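PDB 3BYQ: uncharacterized protein DUF1185 from Bordetella bronchiseptica RB50, which is of unknown function but has a variant of the Bacillus chorismate mutase fold and may play a role in amino-acid metabolism. Local coordinates for residues Leu31-Ala36 with Ala165-Thr170; Glu78-Ala83 with Met116-Lys121; Gly111-Met116 with His135-Ser140. One frame throughout, in Å; residues are numbered along the deposited sequence.

Contacts 1 and 2 lie near the centre of the chain and contact 3 farther out. Contact 1 is an antiparallel strand pair held by four backbone hydrogen bonds, with mostly apolar side chains on both faces. Contact 2 is a parallel pair with two weak backbone bonds and relies more on side chains. Their strands 161-169 and 79-86 are neighbours in the sheet, so the two contacts touch directly. Contact 3 joins a loop to the end of strand 130-136 and the loop after it. Most of it is buried, with Lys114 and His138 exposed. It shares Met116 with contact 2, and Tyr80 OH bonds to Ala115 O. Contacts 2 and 3 also reach a second subunit.

Contact 1. Residues Leu31-Ala36 with Ala165-Thr170; sequences LAASCA and ALVMGT. With EDO (1,2-ethanediol), chain T.
Antiparallel strands 29-39 and 161-169 pair here within the mixed sheet. Ala32 faces Met168, and Ser34 faces Leu166, as hydrogen-bonded pairs. Ala32 N donates a hydrogen bond to Met168 O at 2.7 Å. Met168 N returns a bond to Ala32 O at 3.0 Å. Ser34 N to Leu166 O is 2.9 Å. Leu166 N to Ser34 O completes the set. CA-H groups add to the backbone grip: Val167 CA comes within 3.2 Å of Ala32 O.

The sheet belongs to a variant of the Bacillus chorismate mutase fold, and its two faces differ. Leu31, Ala33, Cys35, Ala165 and Val167 point to one face, where Ile149 and Ile151 of strand 147-151 touch them. With Cys35 SG anti to the carbonyl carbon, chi1 -54°, it touches Ala165 CB at 3.6 Å. Val167 CG2 reaches Ala33 CB, while its CG1 lies against Ala32 O. Leu31 CD2 packs on Gly169 CA at 3.7 Å, in the place a side chain there would take. Ala32, Ser34, Leu166 and Met168, a selenomethionine, point to the other face. Helix 51-72 packs there, joined by Met106 of helix 98-109, and Ser34 OG bonds to Glu67. Past the strand end, Thr170 holds a 1,2-ethanediol, probably from the crystallisation liquor, through OG1 and its backbone O; Thr170 O to EDO O2 is 2.7 Å.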
# COMPACT_ATOMS: atom_id res chain seq x y z
N LEU B 31 18.91 -1.32 -15.12
CA LEU B 31 18.64 -0.03 -14.44
C LEU B 31 19.06 -0.23 -12.99
O LEU B 31 18.69 -1.23 -12.38
CB LEU B 31 17.15 0.34 -14.50
CG LEU B 31 16.56 0.63 -15.89
CD1 LEU B 31 15.06 0.86 -15.80
CD2 LEU B 31 17.23 1.79 -16.59
N ALA B 32 19.76 0.74 -12.43
CA ALA B 32 20.29 0.59 -11.06
C ALA B 32 20.05 1.84 -10.27
O ALA B 32 20.11 2.96 -10.81
CB ALA B 32 21.79 0.25 -11.10
N ALA B 33 19.78 1.66 -8.97
CA ALA B 33 19.54 2.82 -8.09
C ALA B 33 20.41 2.64 -6.86
O ALA B 33 20.55 1.55 -6.36
CB ALA B 33 18.07 2.90 -7.68
N SER B 34 21.02 3.75 -6.44
CA SER B 34 21.82 3.81 -5.23
C SER B 34 21.15 4.84 -4.35
O SER B 34 21.00 5.98 -4.75
CB SER B 34 23.27 4.23 -5.53
OG SER B 34 24.09 4.20 -4.35
N CYS B 35 20.76 4.40 -3.15
CA CYS B 35 20.05 5.22 -2.17
C CYS B 35 20.80 5.28 -0.85
O CYS B 35 21.45 4.29 -0.41
CB CYS B 35 18.69 4.61 -1.86
SG CYS B 35 17.63 4.30 -3.35
N ALA B 36 20.67 6.43 -0.20
CA ALA B 36 21.19 6.65 1.14
C ALA B 36 20.12 7.33 1.99
O ALA B 36 19.48 8.31 1.55
CB ALA B 36 22.45 7.53 1.13
N ALA B 165 18.56 9.48 -3.67
CA ALA B 165 18.85 8.45 -4.64
C ALA B 165 19.31 8.94 -6.00
O ALA B 165 18.89 10.04 -6.46
CB ALA B 165 17.58 7.57 -4.85
N LEU B 166 20.15 8.12 -6.62
CA LEU B 166 20.54 8.35 -8.01
C LEU B 166 20.22 7.07 -8.76
O LEU B 166 20.26 5.97 -8.19
CB LEU B 166 22.02 8.65 -8.15
CG LEU B 166 22.49 9.96 -7.51
CD1 LEU B 166 24.00 10.13 -7.66
CD2 LEU B 166 21.76 11.13 -8.10
N VAL B 167 19.94 7.23 -10.04
CA VAL B 167 19.65 6.13 -10.93
C VAL B 167 20.50 6.24 -12.20
O VAL B 167 20.67 7.31 -12.74
CB VAL B 167 18.17 6.10 -11.34
CG1 VAL B 167 17.88 4.96 -12.36
CG2 VAL B 167 17.28 5.97 -10.11
N MSE B 168 21.04 5.10 -12.63
CA MSE B 168 21.70 4.97 -13.94
C MSE B 168 21.23 3.69 -14.61
O MSE B 168 20.89 2.71 -13.93
CB MSE B 168 23.21 4.95 -13.88
CG MSE B 168 23.83 6.26 -13.35
SE MSE B 168 25.75 6.09 -13.41
CE MSE B 168 26.18 7.60 -12.30
N GLY B 169 21.27 3.72 -15.92
CA GLY B 169 20.84 2.59 -16.74
C GLY B 169 21.63 2.49 -18.03
O GLY B 169 22.28 3.46 -18.43
N THR B 170 21.51 1.33 -18.67
CA THR B 170 22.40 0.94 -19.79
C THR B 170 21.87 1.09 -21.21
O THR B 170 22.64 0.96 -22.17
CB THR B 170 22.85 -0.51 -19.63
OG1 THR B 170 21.70 -1.37 -19.72
CG2 THR B 170 23.55 -0.68 -18.32
C1 EDO T . 21.65 -2.93 -22.93
O1 EDO T . 20.91 -1.92 -22.26
C2 EDO T . 22.56 -2.38 -24.02
O2 EDO T . 22.47 -0.96 -24.07

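Contact 2. Residues Glu78-Ala83 with Met116-Lys121; sequences EVYSKA and MVPAVK
Val117 is wedged between the side chains of Tyr80 and Lys82, and this is the tight part of the contact. Its CG2 sits over one face of the Tyr80 ring, 3.9 Å from the centroid and displaced toward the rim. This is a CH-pi contact, and the two side chains cross at about a right angle. The other branch, Val117 CG1, packs on Ser81 CA at 3.5 Å. Pro118 CD presses on Tyr80 O at 3.2 Å. Lys82 runs extended past Val117. Its CD meets Val117 CG1 at 3.7 Å, and its CE comes within 3.4 Å of Val117 O. Lys82 CG also touches Ala119 CB at 3.6 Å. The amine at the end of Lys82 bonds to His99 O.

The backbone pairing is looser. Lys82 pairs with Ala119, and Ala83 with Val120, in parallel. Lys82 N to Pro118 O is a weak bond, bent to 133° at the hydrogen. Val120 N to Lys82 O is also weak, at 3.4 Å. On the other face Ala83 CB lies 3.3 Å from Val120 O, and its contact with Val120 CG1 is longer. Met116, a partly exposed selenomethionine whose CB points away from strand 79-86, packs on Tyr141 of the second subunit.

Strand 161-169 pairs with one side of 79-86. On the other lie 130-136 near Tyr80, then 119-123 at Lys82 and Ala83. Helix 98-109 links the parallel strands 79-86 and 119-123 in a beta-alpha-beta crossover and packs on Val117 and Ala119.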
# COMPACT_ATOMS: atom_id res chain seq x y z
N GLU B 78 23.71 4.97 -20.28
CA GLU B 78 22.92 5.71 -21.24
C GLU B 78 21.76 6.49 -20.69
O GLU B 78 21.31 7.37 -21.35
CB GLU B 78 22.44 4.81 -22.38
CG GLU B 78 23.57 4.13 -23.14
CD GLU B 78 23.11 3.40 -24.40
OE1 GLU B 78 21.98 3.61 -24.90
OE2 GLU B 78 23.90 2.59 -24.88
N VAL B 79 21.26 6.16 -19.50
CA VAL B 79 20.14 6.90 -18.90
C VAL B 79 20.41 7.20 -17.43
O VAL B 79 21.20 6.51 -16.79
CB VAL B 79 18.78 6.13 -19.04
CG1 VAL B 79 18.41 5.91 -20.53
CG2 VAL B 79 18.78 4.80 -18.27
N TYR B 80 19.77 8.24 -16.91
CA TYR B 80 19.90 8.55 -15.48
C TYR B 80 18.69 9.31 -14.94
O TYR B 80 17.80 9.71 -15.69
CB TYR B 80 21.25 9.26 -15.13
CG TYR B 80 21.64 10.54 -15.87
CD1 TYR B 80 20.72 11.35 -16.56
CD2 TYR B 80 22.94 11.00 -15.79
CE1 TYR B 80 21.14 12.55 -17.22
CE2 TYR B 80 23.35 12.21 -16.38
CZ TYR B 80 22.46 12.96 -17.10
OH TYR B 80 22.98 14.11 -17.71
N SER B 81 18.70 9.44 -13.62
CA SER B 81 17.71 10.16 -12.87
C SER B 81 18.21 10.37 -11.46
O SER B 81 19.23 9.83 -11.02
CB SER B 81 16.37 9.43 -12.83
OG SER B 81 15.34 10.29 -12.34
N LYS B 82 17.40 11.11 -10.72
CA LYS B 82 17.71 11.41 -9.31
C LYS B 82 16.42 11.55 -8.58
O LYS B 82 15.41 11.94 -9.17
CB LYS B 82 18.54 12.69 -9.19
CG LYS B 82 17.85 13.97 -9.67
CD LYS B 82 18.82 15.11 -10.01
CE LYS B 82 18.08 16.25 -10.67
NZ LYS B 82 18.92 17.34 -11.18
N ALA B 83 16.43 11.25 -7.30
CA ALA B 83 15.16 11.32 -6.56
C ALA B 83 15.37 11.50 -5.09
O ALA B 83 16.45 11.26 -4.55
CB ALA B 83 14.33 10.06 -6.83
N MSE B 116 19.80 17.41 -18.87
CA MSE B 116 19.40 17.65 -17.48
C MSE B 116 19.02 16.30 -16.90
O MSE B 116 18.43 15.49 -17.56
CB MSE B 116 18.20 18.57 -17.39
CG MSE B 116 17.82 18.94 -15.96
SE MSE B 116 16.37 20.27 -15.89
CE MSE B 116 14.96 19.11 -16.31
N VAL B 117 19.31 16.09 -15.64
CA VAL B 117 18.97 14.81 -15.03
C VAL B 117 17.51 14.95 -14.59
O VAL B 117 17.17 15.92 -13.90
CB VAL B 117 19.83 14.56 -13.75
CG1 VAL B 117 19.46 13.19 -13.14
CG2 VAL B 117 21.32 14.64 -14.03
N PRO B 118 16.64 14.03 -15.02
CA PRO B 118 15.25 14.11 -14.57
C PRO B 118 15.17 13.75 -13.10
O PRO B 118 16.14 13.25 -12.52
CB PRO B 118 14.53 13.14 -15.49
CG PRO B 118 15.50 12.15 -15.75
CD PRO B 118 16.86 12.80 -15.79
N ALA B 119 14.04 14.06 -12.50
CA ALA B 119 13.89 13.89 -11.06
C ALA B 119 12.46 13.74 -10.63
O ALA B 119 11.54 14.08 -11.36
CB ALA B 119 14.47 15.12 -10.35
N VAL B 120 12.28 13.17 -9.45
CA VAL B 120 10.98 13.16 -8.77
C VAL B 120 11.27 13.17 -7.29
O VAL B 120 12.29 12.69 -6.85
CB VAL B 120 10.07 11.99 -9.23
CG1 VAL B 120 10.69 10.62 -8.91
CG2 VAL B 120 8.61 12.12 -8.66
N LYS B 121 10.39 13.78 -6.51
CA LYS B 121 10.56 13.78 -5.07
C LYS B 121 9.23 13.83 -4.39
O LYS B 121 8.21 14.13 -4.99
CB LYS B 121 11.41 14.93 -4.60
CG LYS B 121 10.91 16.23 -5.01
CD LYS B 121 11.95 17.34 -4.66
CE LYS B 121 11.39 18.66 -5.09
NZ LYS B 121 11.27 18.75 -6.56

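Contact 3. Residues Gly111-Met116 with His135-Ser140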
# COMPACT_ATOMS: atom_id res chain seq x y z
N GLY B 111 31.55 12.76 -16.67
CA GLY B 111 32.22 13.55 -17.74
C GLY B 111 31.34 14.63 -18.37
O GLY B 111 31.52 15.02 -19.52
N GLU B 112 30.39 15.10 -17.58
CA GLU B 112 29.48 16.22 -17.98
C GLU B 112 28.60 15.94 -19.22
O GLU B 112 28.60 16.73 -20.18
CB GLU B 112 30.24 17.54 -18.15
CG GLU B 112 31.13 17.94 -16.97
CD GLU B 112 30.38 18.23 -15.70
OE1 GLU B 112 29.13 18.32 -15.74
OE2 GLU B 112 31.05 18.39 -14.66
N PRO B 113 27.85 14.82 -19.21
CA PRO B 113 26.84 14.67 -20.25
C PRO B 113 25.89 15.87 -20.20
O PRO B 113 25.75 16.51 -19.15
CB PRO B 113 26.14 13.37 -19.90
CG PRO B 113 26.45 13.13 -18.42
CD PRO B 113 27.76 13.76 -18.18
N LYS B 114 25.25 16.15 -21.32
CA LYS B 114 24.50 17.40 -21.52
C LYS B 114 23.06 17.44 -21.08
O LYS B 114 22.54 18.53 -20.82
CB LYS B 114 24.51 17.80 -23.00
CG LYS B 114 25.89 18.14 -23.60
CD LYS B 114 26.32 19.53 -23.26
CE LYS B 114 27.55 19.92 -24.06
NZ LYS B 114 27.24 20.23 -25.47
N ALA B 115 22.41 16.28 -21.04
CA ALA B 115 20.98 16.28 -20.65
C ALA B 115 20.78 16.57 -19.17
O ALA B 115 21.53 16.10 -18.32
CB ALA B 115 20.31 15.00 -21.05
N MSE B 116 19.80 17.41 -18.87
CA MSE B 116 19.40 17.65 -17.48
C MSE B 116 19.02 16.30 -16.90
O MSE B 116 18.43 15.49 -17.56
CB MSE B 116 18.20 18.57 -17.39
CG MSE B 116 17.82 18.94 -15.96
SE MSE B 116 16.37 20.27 -15.89
CE MSE B 116 14.96 19.11 -16.31
N HIS B 135 15.87 9.30 -18.48
CA HIS B 135 16.00 9.59 -19.90
C HIS B 135 17.46 9.57 -20.33
O HIS B 135 18.38 9.40 -19.49
CB HIS B 135 15.22 10.81 -20.34
CG HIS B 135 15.70 12.12 -19.80
ND1 HIS B 135 14.84 13.03 -19.23
CD2 HIS B 135 16.92 12.72 -19.83
CE1 HIS B 135 15.51 14.12 -18.91
NE2 HIS B 135 16.78 13.96 -19.26
N TYR B 136 17.64 9.68 -21.64
CA TYR B 136 19.00 9.59 -22.25
C TYR B 136 19.89 10.72 -21.80
O TYR B 136 19.54 11.91 -21.85
CB TYR B 136 18.87 9.58 -23.77
CG TYR B 136 20.12 9.35 -24.57
CD1 TYR B 136 20.93 8.27 -24.35
CD2 TYR B 136 20.41 10.17 -25.64
CE1 TYR B 136 22.05 8.05 -25.15
CE2 TYR B 136 21.49 9.96 -26.44
CZ TYR B 136 22.31 8.89 -26.20
OH TYR B 136 23.43 8.66 -26.98
N ILE B 137 21.13 10.34 -21.47
CA ILE B 137 22.07 11.29 -20.84
C ILE B 137 22.59 12.36 -21.80
O ILE B 137 23.08 13.40 -21.34
CB ILE B 137 23.26 10.59 -20.14
CG1 ILE B 137 24.23 9.92 -21.09
CG2 ILE B 137 22.72 9.58 -19.02
CD1 ILE B 137 25.48 9.44 -20.33
N HIS B 138 22.49 12.12 -23.10
CA HIS B 138 23.07 13.04 -24.07
C HIS B 138 22.08 13.91 -24.81
O HIS B 138 22.47 14.88 -25.47
CB HIS B 138 23.87 12.26 -25.11
CG HIS B 138 25.00 11.49 -24.52
ND1 HIS B 138 26.04 12.09 -23.84
CD2 HIS B 138 25.25 10.16 -24.50
CE1 HIS B 138 26.89 11.16 -23.44
NE2 HIS B 138 26.44 9.98 -23.83
N ALA B 139 20.81 13.56 -24.70
CA ALA B 139 19.76 14.24 -25.44
C ALA B 139 18.43 13.75 -24.87
O ALA B 139 18.01 12.63 -25.11
CB ALA B 139 19.81 13.94 -26.93
N SER B 140 17.80 14.61 -24.10
CA SER B 140 16.61 14.24 -23.35
C SER B 140 15.47 13.72 -24.22
O SER B 140 14.64 12.96 -23.75
CB SER B 140 16.11 15.44 -22.52
OG SER B 140 15.77 16.49 -23.34
O HOH W 1 26.29 14.81 -23.67
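Two direct hydrogen bonds join the loop 111-116 to residues 135-140. Ala115 N bonds to Ile137 O at 3.0 Å, with the N lying above the carbonyl plane, 38° out of it. His135 NE2 donates a hydrogen bond to Met116 O at 2.8 Å. The oxygen lies at the ring edge, tilted 27° from the ring plane. With His135 CG between the backbone N and the carbonyl carbon, chi1 67°, the ring comes nearer the loop.

A water adds a bridge. It accepts from Lys114 N at 2.9 Å and also bonds to His138 ND1, lying in the plane of that ring at its edge.

Packing puts two carbons against carbonyl oxygens. Ala115 CB points toward residues 135-140 and sits 3.3 Å from Tyr136 O and close to Ile137 O. Pro113 CB rests against Ile137 O at 3.4 Å. It also meets Ile137 CD1 at 4.0 Å, an apolar contact. Ile137 CG1 in turn lies over the centre of the His138 ring. Met116 of the second subunit packs on His135 and Ser140.

The arrangement joins two connections at one end of the sheet. The first follows a Schellman motif, with Gly111 as its C-prime residue, that ends helix 98-109. The second leaves strand 130-136.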